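Local coordinates for protein BAG family molecular chaperone regulator 4 (Arabidopsis thaliana, PDB 4HWH) that probably acts as a co-chaperone, its BAG domain binding the ATPase domain of HSP70/HSC70 chaperones, in pathways such as programmed cell death and stress responses, at residues V10-D15 with E69-I73; L46-L50 with I73-Q77. One frame throughout, in Å; residues are numbered along the deposited sequence.

Contact 1: V10-D15 with E69-I73; sequences VTGEVD and EVRRI. With ACT (acetate ion), chain G.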
# COMPACT_ATOMS: atom_id res chain seq x y z
N VAL A 10 -5.88 -10.01 -0.47
CA VAL A 10 -5.50 -8.62 -0.36
C VAL A 10 -4.17 -8.49 0.39
O VAL A 10 -3.29 -7.74 -0.03
CB VAL A 10 -6.57 -7.79 0.37
CG1 VAL A 10 -6.02 -6.43 0.75
CG2 VAL A 10 -7.80 -7.65 -0.51
N THR A 11 -4.05 -9.22 1.49
CA THR A 11 -2.83 -9.19 2.29
C THR A 11 -1.60 -9.48 1.44
O THR A 11 -0.57 -8.82 1.57
CB THR A 11 -2.90 -10.17 3.47
OG1 THR A 11 -3.89 -9.73 4.40
CG2 THR A 11 -1.56 -10.27 4.18
N GLY A 12 -1.71 -10.48 0.57
CA GLY A 12 -0.61 -10.85 -0.30
C GLY A 12 -0.23 -9.71 -1.22
O GLY A 12 0.95 -9.49 -1.52
N GLU A 13 -1.23 -8.97 -1.68
CA GLU A 13 -0.98 -7.86 -2.59
C GLU A 13 -0.39 -6.68 -1.84
O GLU A 13 0.52 -6.01 -2.33
CB GLU A 13 -2.27 -7.45 -3.31
CG GLU A 13 -2.01 -6.65 -4.56
CD GLU A 13 -1.07 -7.36 -5.51
OE1 GLU A 13 -1.16 -8.60 -5.61
OE2 GLU A 13 -0.24 -6.68 -6.14
N VAL A 14 -0.90 -6.44 -0.64
CA VAL A 14 -0.37 -5.36 0.19
C VAL A 14 1.08 -5.65 0.59
O VAL A 14 1.89 -4.73 0.69
CB VAL A 14 -1.26 -5.12 1.43
CG1 VAL A 14 -0.66 -4.05 2.31
CG2 VAL A 14 -2.66 -4.73 0.99
N ASP A 15 1.41 -6.92 0.81
CA ASP A 15 2.79 -7.31 1.07
C ASP A 15 3.70 -6.87 -0.07
O ASP A 15 4.76 -6.29 0.16
CB ASP A 15 2.91 -8.83 1.27
CG ASP A 15 2.42 -9.29 2.62
OD1 ASP A 15 2.22 -8.44 3.51
OD2 ASP A 15 2.25 -10.51 2.81
N GLU A 69 -5.92 -5.04 7.98
CA GLU A 69 -5.34 -4.75 6.68
C GLU A 69 -5.64 -3.32 6.25
O GLU A 69 -4.83 -2.67 5.58
CB GLU A 69 -5.85 -5.73 5.64
CG GLU A 69 -4.90 -5.93 4.49
CD GLU A 69 -3.56 -6.47 4.95
OE1 GLU A 69 -2.53 -6.11 4.34
OE2 GLU A 69 -3.53 -7.26 5.92
N VAL A 70 -6.81 -2.82 6.62
CA VAL A 70 -7.17 -1.45 6.32
C VAL A 70 -6.16 -0.50 6.97
O VAL A 70 -5.70 0.45 6.35
CB VAL A 70 -8.60 -1.11 6.78
CG1 VAL A 70 -8.87 0.39 6.70
CG2 VAL A 70 -9.62 -1.89 5.95
N ARG A 71 -5.83 -0.78 8.23
CA ARG A 71 -4.89 0.05 8.97
C ARG A 71 -3.50 -0.01 8.36
O ARG A 71 -2.80 1.01 8.29
CB ARG A 71 -4.86 -0.35 10.45
CG ARG A 71 -6.15 -0.06 11.20
CD ARG A 71 -6.05 -0.45 12.66
NE ARG A 71 -7.28 -0.17 13.39
CZ ARG A 71 -7.45 -0.40 14.69
NH1 ARG A 71 -6.46 -0.92 15.41
NH2 ARG A 71 -8.61 -0.12 15.27
N ARG A 72 -3.09 -1.20 7.93
CA ARG A 72 -1.78 -1.38 7.32
C ARG A 72 -1.70 -0.52 6.06
O ARG A 72 -0.70 0.14 5.80
CB ARG A 72 -1.55 -2.86 6.98
CG ARG A 72 -0.14 -3.37 7.29
CD ARG A 72 0.64 -3.79 6.05
NE ARG A 72 0.09 -4.99 5.44
CZ ARG A 72 0.79 -5.92 4.79
NH1 ARG A 72 0.17 -6.97 4.28
NH2 ARG A 72 2.11 -5.80 4.66
N ILE A 73 -2.78 -0.53 5.29
CA ILE A 73 -2.83 0.26 4.06
C ILE A 73 -2.73 1.76 4.35
O ILE A 73 -1.98 2.49 3.70
CB ILE A 73 -4.11 -0.05 3.26
CG1 ILE A 73 -4.01 -1.45 2.64
CG2 ILE A 73 -4.34 1.00 2.20
CD1 ILE A 73 -5.27 -1.90 1.92
C ACT G . 4.12 -2.89 6.45
O ACT G . 3.22 -2.72 7.31
OXT ACT G . 4.04 -3.95 5.79
CH3 ACT G . 5.21 -1.88 6.24

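Contact 2: L46-L50 with I73-Q77; sequences LMRQL and IQNLQ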
# COMPACT_ATOMS: atom_id res chain seq x y z
N LEU A 46 -2.63 0.87 -3.68
CA LEU A 46 -3.07 0.75 -2.30
C LEU A 46 -4.56 1.07 -2.17
O LEU A 46 -5.29 0.39 -1.45
CB LEU A 46 -2.25 1.65 -1.39
CG LEU A 46 -0.81 1.18 -1.15
CD1 LEU A 46 0.03 2.29 -0.53
CD2 LEU A 46 -0.79 -0.07 -0.27
N MET A 47 -5.01 2.10 -2.88
CA MET A 47 -6.42 2.47 -2.87
C MET A 47 -7.30 1.37 -3.46
O MET A 47 -8.41 1.12 -2.98
CB MET A 47 -6.64 3.79 -3.62
CG MET A 47 -6.04 4.99 -2.90
SD MET A 47 -6.40 6.57 -3.70
CE MET A 47 -5.40 7.69 -2.73
N ARG A 48 -6.80 0.69 -4.49
CA ARG A 48 -7.54 -0.41 -5.09
C ARG A 48 -7.70 -1.56 -4.10
O ARG A 48 -8.75 -2.21 -4.06
CB ARG A 48 -6.83 -0.89 -6.36
CG ARG A 48 -6.88 0.09 -7.51
CD ARG A 48 -8.20 -0.02 -8.26
NE ARG A 48 -8.37 -1.36 -8.83
CZ ARG A 48 -9.53 -1.84 -9.29
NH1 ARG A 48 -9.58 -3.06 -9.78
NH2 ARG A 48 -10.62 -1.09 -9.23
N GLN A 49 -6.67 -1.80 -3.30
CA GLN A 49 -6.75 -2.85 -2.29
C GLN A 49 -7.75 -2.47 -1.21
O GLN A 49 -8.45 -3.32 -0.68
CB GLN A 49 -5.37 -3.17 -1.70
CG GLN A 49 -4.45 -3.87 -2.69
CD GLN A 49 -5.08 -5.11 -3.30
OE1 GLN A 49 -5.59 -5.98 -2.60
NE2 GLN A 49 -5.03 -5.20 -4.63
N LEU A 50 -7.83 -1.17 -0.91
CA LEU A 50 -8.79 -0.68 0.08
C LEU A 50 -10.22 -0.91 -0.42
O LEU A 50 -11.09 -1.31 0.34
CB LEU A 50 -8.55 0.81 0.33
CG LEU A 50 -9.05 1.41 1.65
CD1 LEU A 50 -8.46 0.65 2.83
CD2 LEU A 50 -8.69 2.89 1.72
N ILE A 73 -2.78 -0.53 5.29
CA ILE A 73 -2.83 0.26 4.06
C ILE A 73 -2.73 1.76 4.35
O ILE A 73 -1.98 2.49 3.70
CB ILE A 73 -4.11 -0.05 3.26
CG1 ILE A 73 -4.01 -1.45 2.64
CG2 ILE A 73 -4.34 1.00 2.20
CD1 ILE A 73 -5.27 -1.90 1.92
N GLN A 74 -3.49 2.22 5.34
CA GLN A 74 -3.44 3.63 5.73
C GLN A 74 -2.01 4.04 6.12
O GLN A 74 -1.56 5.13 5.78
CB GLN A 74 -4.42 3.90 6.88
CG GLN A 74 -5.86 3.57 6.52
CD GLN A 74 -6.81 3.70 7.70
OE1 GLN A 74 -6.44 3.41 8.84
NE2 GLN A 74 -8.04 4.12 7.43
N ASN A 75 -1.31 3.16 6.81
CA ASN A 75 0.08 3.42 7.18
C ASN A 75 0.99 3.53 5.97
O ASN A 75 1.84 4.43 5.89
CB ASN A 75 0.60 2.35 8.14
CG ASN A 75 0.01 2.47 9.53
OD1 ASN A 75 -0.67 3.45 9.84
ND2 ASN A 75 0.28 1.48 10.38
N LEU A 76 0.83 2.62 5.02
CA LEU A 76 1.60 2.67 3.78
C LEU A 76 1.29 3.94 2.98
O LEU A 76 2.19 4.55 2.40
CB LEU A 76 1.35 1.42 2.93
CG LEU A 76 1.90 0.14 3.57
CD1 LEU A 76 1.46 -1.11 2.81
CD2 LEU A 76 3.42 0.21 3.65
N GLN A 77 0.02 4.34 2.96
CA GLN A 77 -0.38 5.54 2.24
C GLN A 77 0.35 6.75 2.80
O GLN A 77 0.82 7.62 2.05
CB GLN A 77 -1.89 5.74 2.32
CG GLN A 77 -2.72 4.74 1.52
CD GLN A 77 -4.22 4.94 1.71
OE1 GLN A 77 -4.75 4.78 2.81
NE2 GLN A 77 -4.91 5.28 0.63

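Contact 1: V10-D15 with E69-I73
R72 lays its guanidinium over V14, with V14 CG1 3.4 Å from R72 NE on one face of the planar group, while the acidic partners are reached by its nitrogens. D15 OD1 accepts from R72 NH1 at 2.6 Å and from R72 NH2 at 2.9 Å, a salt bridge in which a single carboxylate oxygen takes both hydrogen bonds from the neighbouring helix. E69, one turn before R72 on the same helix, adds a second salt bridge: E69 OE1 lies 2.8 Å from R72 NH1 and 3.1 Å from R72 NE. The one arginine thus joins two acids, one from each helix, into a network. An acetate ion, probably from the crystallisation liquor, is hydrogen-bonded at the edge of the group, R72 NH2 to ACT OXT 2.9 Å, and is also held by S18. Deeper in the interface, the valines pack against I73 and the methylene of E69. V14 CG2 meets I73 CG1 at 3.9 Å, and V10 CG1 packs on the aliphatic CG of E69 at 3.9 Å; E69 therefore offers its methylene to the interior and its carboxylate to the charges. T11 OG1 approaches E69 OE2 to 2.9 Å and is hydrogen-bonded to the carbonyl of V7 in its own helix. The short axes run nearly parallel, 18° apart at 10.9 Å. Apolar residues inside and a bridging salt-bridge network toward the more exposed side join the first and last helices, 3-29 and 63-86, whose parallel course is that of the three-helix bundle of the BAG domain.

Contact 2: L46-L50 with I73-Q77
Apolar contacts dominate, and no hydrogen bond crosses between the two segments. L46 and I73 face each other with their CA atoms 6.4 Å apart, the closest backbone approach here. L46 CB stands 4.2 Å from I73 CG2, and the same methyl, I73 CG2, is 4.2 Å from L50 CD1, so I73 is packed against two leucines one turn apart. I73 CD1 fills the space beside them, 3.8 Å from Q49 CB. L46 in turn extends toward the next turn of helix 63-86, where L46 CD1 lies 3.8 Å from L76 CB and 4.2 Å from Q77 CG.

The segments belong to helices 36-54 and 63-86, the second and third of the three-helix bundle of the BAG domain. They run antiparallel, their short axes 161° apart and 10.2 Å distant at closest approach. Helix 3-29 covers one side of this interface: L17 touches L46, and V14 touches L76.

Side chain to backbone packing fills in between the apolar pairs. I73 CG2 sits 3.8 Å from L46 O and I73 CD1 3.9 Å from L50 N, while L46 CD1 is 4.0 Å from Q77 N; the branched side chains fit close against the opposing backbones.

Polar side chains take part by van der Waals contact. Q49 points its CA-to-CB bond toward helix 63-86, but its amide end leads away, toward V10 and E13 of helix 3-29. At the more exposed margin, Q77 extends toward helix 36-54 and brings its NE2 to 3.7 Å from M47 CG.

Helix 63-86 serves both contacts, and I73 belongs to each: contact 1 joins this helix to the parallel helix 3-29, contact 2 to the antiparallel helix 36-54. Their centres lie about 7 Å apart and their side chains touch, V14 CG1 3.7 Å from L76 CD1 and V10 CG1 3.4 Å from Q49 OE1, so all three helices meet here. Both are partly buried; contact 1 has more buried residues, while contact 2 also takes in the exposed M47. Contact 1 turns from valines to charged groups at its outer side; contact 2, nearer the centre of the chain, buries slightly more surface, 368 against 297 Å², through leucine and isoleucine with glutamines alongside and no charge pairing.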